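Local structure of taurocyamine kinase (Schistosoma mansoni, 4WOD) at residues H85-D89 with G90-H94; K388-T391 with P392-K396; G463-S466 with K467-F470. The protein catalyses the reversible transfer of phosphate between ATP and taurocyamine, using magnesium as cofactor. The protein carries 4 engineered substitutions. All blocks are in the same frame, centred on the assembly; numbering follows the deposited sequence.

In the fold
Interaction 1 belongs to the first approximate repeat of the duplicated kinase, whereas interactions 2 and 3 lie in the second. None of the three touches another: the centres of 1 and 2 are about 43 Å apart, those of 2 and 3 about 45 Å, and those of 1 and 3, on opposite sides of the chain's centre, about 64 Å. The loop of interaction 1 begins one residue after Tyr84, which lines the pocket holding arginine, although its own turn is away from that site. Residues 388-396 join two helices at the surface. In residues 463-470, the side chain of Leu468 is about 9 Å from that of Val485, a predicted ATP-binding residue.

Interaction 1: residues H85-D89 with G90-H94; sequences HKVPD and GKIQH
Val87 and Gly90 close a beta turn just beyond the C-terminal end of helix 74-84, which finishes in a Schellman motif with Lys86, at positive phi, as its C-prime residue. The turn is shut by Gly90 N donating to Val87 O at 3.3 Å. Gly90 itself has a positive phi and sends the chain back past Val87.

The valine side chain lies at the mouth of the turn, against the returning chain at Lys91 and Ile92. From CB, which points toward residues 90-94, the two methyls part company. A chi1 of 177° turns CG1 away from the backbone N and over the returning main chain, where Val87 CG1 packs 3.5 Å from Lys91 N and 3.6 Å from Ile92 N. The same methyl also meets the side chain of Ile92, 4.0 Å from its CG1. Val87 CG2 takes the other branch and faces back along the chain, 3.9 Å from His85 CB.

Ile92 is the buried member of the group: its side chain also rests on Asp78 and Ile81 of helix 74-84 and on Leu262 and Leu327. The loop is thereby packed against the helix it has just left. At its start, His85 NE2 is hydrogen-bonded to Pro269 O. Under the valine methyl, Lys91 is the centre of an inverse gamma turn, spanned by a weak bond of 3.1 Å from Ile92 N to Gly90 O.

Interaction 2: residues K388-T391 with P392-K396; sequences KYLT and PEIIK
The carboxylate of Glu393 brings OE1 back onto Thr391, the N-cap residue of helix 392-398, while the ring of Tyr389 lies farther back along the chain. One face of that ring carries Lys388 CG, 4.0 Å above the plane and displaced toward the rim. Its hydroxyl is hydrogen-bonded to Asp446 OD2, the oxygen that also forms a salt bridge with Lys388 NZ. The ring further touches Pro442 and Leu443 of helix 437-448.

Thr391 caps the helix through its side chain. With chi1 at 64°, OG1 sits between the backbone N and the carbonyl carbon, a position from which it faces the first turn and accepts from Ile394 N at 3.2 Å. The same hydroxyl donates to Glu393 OE1 in a weak bond of 3.1 Å. The glutamate chain bends at chi2 (67°) to make this possible, and the two side chains cross at about a right angle. Thr391 O also accepts the first i to i+4 bond of the helix, from Ile395 N at 2.9 Å.

Leu390, centre of an inverse gamma turn, provides the apolar side of the junction. Its CD1 lies 4.2 Å from Ile394 CG2, and its CG meets Ile395. Around these residues, helix 369-376 receives Leu390 and Ile395, and helix 409-418 receives Leu390 and Ile394, so the short linker is packed among the helices of the second N-terminal domain. The leucine and Ile395 run roughly perpendicular to each other, with Leu390 CG 3.9 Å from Ile395 CG1.

Interaction 3: residues G463-S466 with K467-F470; sequences GDLS and KLPF
An Asx turn and a type I beta turn overlap at Asp464, in the surface loop between helix 437-448 and strand 480-489. The beta turn runs from Asp464 to Lys467 and is closed by Lys467 N donating to Asp464 O at 2.9 Å. The aspartate carboxylate folds over one face of this turn. Its OD1 accepts from Ser466 N at 2.9 Å on the anti side and from Ser466 OG at 2.6 Å on the syn side, with both donors on the same face of the carboxylate plane. The serine hydroxyl can reach back because chi1 of 65° places OG between its own N and carbonyl carbon. Lys467 N adds a weak, long bond to the same OD1 at 3.4 Å.

Across the turn Leu465 and Leu468 lie side by side and point the same way, their CD2 methyls 4.2 Å apart. Leu468 CG and CD2 also press on the carbonyl of Asp464, each 3.6 Å from its O. Both leucines reach Tyr603 of helix 599-614, and Leu468 touches Leu696 of helix 695-715 as well, so this side of the loop rests on two helices. Phe470, whose ring packs edge-to-face with that of Tyr603, continues the apolar side.

Two waters serve the backbone: one links Asp464 N to Lys467 O, and the other accepts from Leu468 N and donates weakly to Ser466 O. With two firm donors and one weak donor gathered on OD1, the ionised form of Asp464 is probably stabilised, and the carboxylate is restrained in its rotation.

Interaction 1: residues H85-D89 with G90-H94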
loop_
_atom_site.group_PDB
_atom_site.type_symbol
_atom_site.label_atom_id
_atom_site.label_comp_id
_atom_site.label_asym_id
_atom_site.label_seq_id
_atom_site.Cartn_x
_atom_site.Cartn_y
_atom_site.Cartn_z
ATOM N N HIS A 85 0.621 14.843 -10.025
ATOM C CA HIS A 85 2.022 14.623 -10.354
ATOM C C HIS A 85 2.939 14.880 -9.153
ATOM O O HIS A 85 4.171 14.839 -9.284
ATOM C CB HIS A 85 2.422 15.497 -11.547
ATOM C CG HIS A 85 1.846 15.028 -12.843
ATOM N ND1 HIS A 85 2.338 13.932 -13.523
ATOM C CD2 HIS A 85 0.802 15.487 -13.573
ATOM C CE1 HIS A 85 1.622 13.741 -14.617
ATOM N NE2 HIS A 85 0.691 14.675 -14.676
ATOM N N LYS A 86 2.321 15.128 -7.999
ATOM C CA LYS A 86 3.021 15.361 -6.726
ATOM C C LYS A 86 4.089 16.430 -6.866
ATOM O O LYS A 86 5.253 16.201 -6.548
ATOM C CB LYS A 86 3.650 14.070 -6.195
ATOM C CG LYS A 86 2.643 13.002 -5.816
ATOM C CD LYS A 86 3.257 11.626 -5.972
ATOM C CE LYS A 86 2.579 10.604 -5.074
ATOM N NZ LYS A 86 1.096 10.624 -5.235
ATOM N N VAL A 87 3.678 17.586 -7.374
ATOM C CA VAL A 87 4.583 18.692 -7.619
ATOM C C VAL A 87 4.678 19.484 -6.333
ATOM O O VAL A 87 3.663 19.972 -5.822
ATOM C CB VAL A 87 4.107 19.584 -8.784
ATOM C CG1 VAL A 87 5.032 20.780 -8.974
ATOM C CG2 VAL A 87 4.003 18.766 -10.074
ATOM N N PRO A 88 5.903 19.574 -5.798
ATOM C CA PRO A 88 6.269 20.074 -4.474
ATOM C C PRO A 88 5.401 21.227 -3.960
ATOM O O PRO A 88 4.494 21.015 -3.143
ATOM C CB PRO A 88 7.715 20.536 -4.690
ATOM C CG PRO A 88 8.252 19.540 -5.647
ATOM C CD PRO A 88 7.105 19.224 -6.584
ATOM N N ASP A 89 5.691 22.436 -4.416
ATOM C CA ASP A 89 5.002 23.613 -3.907
ATOM C C ASP A 89 4.061 24.144 -4.974
ATOM O O ASP A 89 3.866 25.348 -5.113
ATOM C CB ASP A 89 6.018 24.677 -3.482
ATOM C CG ASP A 89 5.363 25.923 -2.903
ATOM O OD1 ASP A 89 4.215 25.824 -2.408
ATOM O OD2 ASP A 89 6.003 26.998 -2.937
ATOM N N GLY A 90 3.481 23.228 -5.745
ATOM C CA GLY A 90 2.662 23.613 -6.876
ATOM C C GLY A 90 3.503 24.382 -7.872
ATOM O O GLY A 90 2.992 25.196 -8.635
ATOM N N LYS A 91 4.809 24.114 -7.856
ATOM C CA LYS A 91 5.768 24.817 -8.705
ATOM C C LYS A 91 5.967 24.062 -10.011
ATOM O O LYS A 91 7.066 23.599 -10.319
ATOM C CB LYS A 91 7.105 24.980 -7.981
ATOM C CG LYS A 91 7.944 26.138 -8.491
ATOM C CD LYS A 91 9.307 26.180 -7.812
ATOM C CE LYS A 91 9.486 27.456 -6.997
ATOM N NZ LYS A 91 10.874 27.580 -6.462
ATOM N N ILE A 92 4.892 23.927 -10.771
ATOM C CA ILE A 92 4.909 23.071 -11.943
ATOM C C ILE A 92 5.883 23.581 -12.985
ATOM O O ILE A 92 5.825 24.736 -13.375
ATOM C CB ILE A 92 3.515 22.963 -12.555
ATOM C CG1 ILE A 92 2.486 22.720 -11.445
ATOM C CG2 ILE A 92 3.489 21.857 -13.598
ATOM C CD1 ILE A 92 1.055 22.840 -11.909
ATOM N N GLN A 93 6.802 22.728 -13.419
ATOM C CA GLN A 93 7.704 23.130 -14.493
ATOM C C GLN A 93 8.159 21.907 -15.269
ATOM O O GLN A 93 8.043 20.778 -14.791
ATOM C CB GLN A 93 8.902 23.913 -13.939
ATOM C CG GLN A 93 9.793 23.140 -12.982
ATOM C CD GLN A 93 10.924 24.006 -12.416
ATOM O OE1 GLN A 93 11.736 24.562 -13.163
ATOM N NE2 GLN A 93 10.971 24.126 -11.090
ATOM N N HIS A 94 8.648 22.125 -16.478
ATOM C CA HIS A 94 9.098 21.007 -17.294
ATOM C C HIS A 94 10.247 21.420 -18.203
ATOM O O HIS A 94 10.168 22.456 -18.867
ATOM C CB HIS A 94 7.941 20.456 -18.136
ATOM C CG HIS A 94 8.258 19.148 -18.774
ATOM N ND1 HIS A 94 8.260 17.967 -18.067
ATOM C CD2 HIS A 94 8.631 18.835 -20.036
ATOM C CE1 HIS A 94 8.606 16.981 -18.867
ATOM N NE2 HIS A 94 8.825 17.478 -20.071
#

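Interaction 2: residues K388-T391 with P392-K396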
loop_
_atom_site.group_PDB
_atom_site.type_symbol
_atom_site.label_atom_id
_atom_site.label_comp_id
_atom_site.label_asym_id
_atom_site.label_seq_id
_atom_site.Cartn_x
_atom_site.Cartn_y
_atom_site.Cartn_z
ATOM N N LYS A 388 20.520 -3.236 16.174
ATOM C CA LYS A 388 21.625 -3.253 17.127
ATOM C C LYS A 388 22.240 -4.649 17.293
ATOM O O LYS A 388 23.459 -4.786 17.436
ATOM C CB LYS A 388 21.143 -2.719 18.482
ATOM C CG LYS A 388 22.221 -2.571 19.525
ATOM C CD LYS A 388 21.632 -1.975 20.784
ATOM C CE LYS A 388 22.608 -2.023 21.937
ATOM N NZ LYS A 388 21.995 -1.422 23.153
ATOM N N TYR A 389 21.406 -5.692 17.252
ATOM C CA TYR A 389 21.917 -7.039 17.490
ATOM C C TYR A 389 22.098 -7.821 16.212
ATOM O O TYR A 389 22.478 -8.991 16.249
ATOM C CB TYR A 389 21.005 -7.784 18.470
ATOM C CG TYR A 389 21.127 -7.147 19.829
ATOM C CD1 TYR A 389 22.190 -7.470 20.671
ATOM C CD2 TYR A 389 20.232 -6.167 20.240
ATOM C CE1 TYR A 389 22.344 -6.857 21.904
ATOM C CE2 TYR A 389 20.372 -5.557 21.469
ATOM C CZ TYR A 389 21.425 -5.907 22.301
ATOM O OH TYR A 389 21.562 -5.280 23.516
ATOM N N LEU A 390 21.857 -7.167 15.080
ATOM C CA LEU A 390 22.117 -7.797 13.794
ATOM C C LEU A 390 23.573 -7.552 13.392
ATOM O O LEU A 390 23.850 -6.750 12.497
ATOM C CB LEU A 390 21.175 -7.268 12.722
ATOM C CG LEU A 390 21.103 -8.130 11.460
ATOM C CD1 LEU A 390 20.363 -9.427 11.742
ATOM C CD2 LEU A 390 20.428 -7.369 10.326
ATOM N N THR A 391 24.494 -8.243 14.059
ATOM C CA THR A 391 25.929 -8.040 13.831
ATOM C C THR A 391 26.412 -8.815 12.597
ATOM O O THR A 391 25.702 -9.687 12.090
ATOM C CB THR A 391 26.761 -8.458 15.066
ATOM O OG1 THR A 391 26.608 -9.862 15.305
ATOM C CG2 THR A 391 26.344 -7.663 16.313
ATOM N N PRO A 392 27.611 -8.473 12.085
ATOM C CA PRO A 392 28.204 -9.264 11.002
ATOM C C PRO A 392 28.273 -10.755 11.320
ATOM O O PRO A 392 27.975 -11.586 10.462
ATOM C CB PRO A 392 29.605 -8.668 10.877
ATOM C CG PRO A 392 29.396 -7.218 11.217
ATOM C CD PRO A 392 28.345 -7.208 12.299
ATOM N N GLU A 393 28.658 -11.083 12.548
ATOM C CA GLU A 393 28.827 -12.472 12.949
ATOM C C GLU A 393 27.460 -13.190 13.058
ATOM O O GLU A 393 27.350 -14.391 12.801
ATOM C CB GLU A 393 29.604 -12.560 14.269
ATOM C CG GLU A 393 30.884 -11.654 14.389
ATOM C CD GLU A 393 30.637 -10.118 14.416
ATOM O OE1 GLU A 393 29.707 -9.654 15.108
ATOM O OE2 GLU A 393 31.390 -9.365 13.752
ATOM N N ILE A 394 26.428 -12.440 13.420
ATOM C CA ILE A 394 25.073 -12.969 13.477
ATOM C C ILE A 394 24.553 -13.202 12.054
ATOM O O ILE A 394 23.996 -14.251 11.753
ATOM C CB ILE A 394 24.137 -12.016 14.244
ATOM C CG1 ILE A 394 24.313 -12.190 15.763
ATOM C CG2 ILE A 394 22.671 -12.207 13.800
ATOM C CD1 ILE A 394 23.920 -13.541 16.280
ATOM N N ILE A 395 24.761 -12.230 11.168
ATOM C CA ILE A 395 24.396 -12.406 9.769
ATOM C C ILE A 395 25.086 -13.638 9.171
ATOM O O ILE A 395 24.452 -14.465 8.521
ATOM C CB ILE A 395 24.730 -11.147 8.936
ATOM C CG1 ILE A 395 23.814 -9.981 9.342
ATOM C CG2 ILE A 395 24.585 -11.435 7.435
ATOM C CD1 ILE A 395 24.174 -8.637 8.691
ATOM N N LYS A 396 26.385 -13.767 9.419
ATOM C CA LYS A 396 27.163 -14.884 8.895
ATOM C C LYS A 396 26.664 -16.223 9.423
ATOM O O LYS A 396 26.562 -17.196 8.680
ATOM C CB LYS A 396 28.639 -14.701 9.247
ATOM C CG LYS A 396 29.485 -15.962 9.102
ATOM C CD LYS A 396 30.934 -15.689 9.515
ATOM C CE LYS A 396 31.772 -16.954 9.474
ATOM N NZ LYS A 396 31.489 -17.743 8.246
#

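Interaction 3: residues G463-S466 with K467-F470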
loop_
_atom_site.group_PDB
_atom_site.type_symbol
_atom_site.label_atom_id
_atom_site.label_comp_id
_atom_site.label_asym_id
_atom_site.label_seq_id
_atom_site.Cartn_x
_atom_site.Cartn_y
_atom_site.Cartn_z
ATOM N N GLY A 463 -2.637 -15.690 40.759
ATOM C CA GLY A 463 -3.009 -15.330 42.119
ATOM C C GLY A 463 -4.349 -15.921 42.513
ATOM O O GLY A 463 -5.013 -16.571 41.711
ATOM N N ASP A 464 -4.741 -15.695 43.762
ATOM C CA ASP A 464 -6.050 -16.102 44.266
ATOM C C ASP A 464 -7.085 -15.080 43.825
ATOM O O ASP A 464 -7.119 -13.961 44.339
ATOM C CB ASP A 464 -6.024 -16.221 45.800
ATOM C CG ASP A 464 -7.321 -16.772 46.379
ATOM O OD1 ASP A 464 -8.410 -16.545 45.809
ATOM O OD2 ASP A 464 -7.243 -17.436 47.431
ATOM N N LEU A 465 -7.947 -15.475 42.893
ATOM C CA LEU A 465 -8.845 -14.524 42.253
ATOM C C LEU A 465 -9.939 -14.022 43.193
ATOM O O LEU A 465 -10.701 -13.128 42.833
ATOM C CB LEU A 465 -9.478 -15.140 41.007
ATOM C CG LEU A 465 -8.555 -15.511 39.846
ATOM C CD1 LEU A 465 -9.406 -15.790 38.661
ATOM C CD2 LEU A 465 -7.558 -14.398 39.540
ATOM N N SER A 466 -10.017 -14.592 44.393
ATOM C CA SER A 466 -10.977 -14.118 45.390
ATOM C C SER A 466 -10.308 -13.237 46.446
ATOM O O SER A 466 -10.983 -12.551 47.217
ATOM C CB SER A 466 -11.680 -15.297 46.062
ATOM O OG SER A 466 -10.762 -16.072 46.808
ATOM N N LYS A 467 -8.981 -13.261 46.487
ATOM C CA LYS A 467 -8.253 -12.438 47.444
ATOM C C LYS A 467 -7.101 -11.730 46.736
ATOM O O LYS A 467 -5.928 -11.986 47.006
ATOM C CB LYS A 467 -7.748 -13.287 48.617
ATOM C CG LYS A 467 -7.716 -12.536 49.953
ATOM C CD LYS A 467 -7.350 -13.440 51.130
ATOM C CE LYS A 467 -7.087 -12.614 52.395
ATOM N NZ LYS A 467 -6.912 -13.442 53.635
ATOM N N LEU A 468 -7.452 -10.839 45.817
ATOM C CA LEU A 468 -6.469 -10.095 45.038
ATOM C C LEU A 468 -5.917 -8.894 45.818
ATOM O O LEU A 468 -6.593 -8.350 46.687
ATOM C CB LEU A 468 -7.095 -9.637 43.720
ATOM C CG LEU A 468 -7.483 -10.732 42.720
ATOM C CD1 LEU A 468 -8.471 -10.187 41.718
ATOM C CD2 LEU A 468 -6.238 -11.293 42.016
ATOM N N PRO A 469 -4.684 -8.469 45.514
ATOM C CA PRO A 469 -4.129 -7.328 46.251
ATOM C C PRO A 469 -4.471 -5.990 45.601
ATOM O O PRO A 469 -3.675 -5.052 45.669
ATOM C CB PRO A 469 -2.626 -7.586 46.197
ATOM C CG PRO A 469 -2.441 -8.232 44.857
ATOM C CD PRO A 469 -3.678 -9.087 44.630
ATOM N N PHE A 470 -5.629 -5.916 44.958
ATOM C CA PHE A 470 -6.122 -4.662 44.406
ATOM C C PHE A 470 -7.628 -4.799 44.257
ATOM O O PHE A 470 -8.150 -5.909 44.217
ATOM C CB PHE A 470 -5.450 -4.326 43.067
ATOM C CG PHE A 470 -5.328 -5.504 42.123
ATOM C CD1 PHE A 470 -4.117 -6.161 41.969
ATOM C CD2 PHE A 470 -6.416 -5.944 41.392
ATOM C CE1 PHE A 470 -3.993 -7.249 41.112
ATOM C CE2 PHE A 470 -6.298 -7.031 40.521
ATOM C CZ PHE A 470 -5.083 -7.681 40.384
HETATM O O HOH W 1 -3.868 -13.004 45.386
HETATM O O HOH W 2 -10.350 -9.931 45.456
#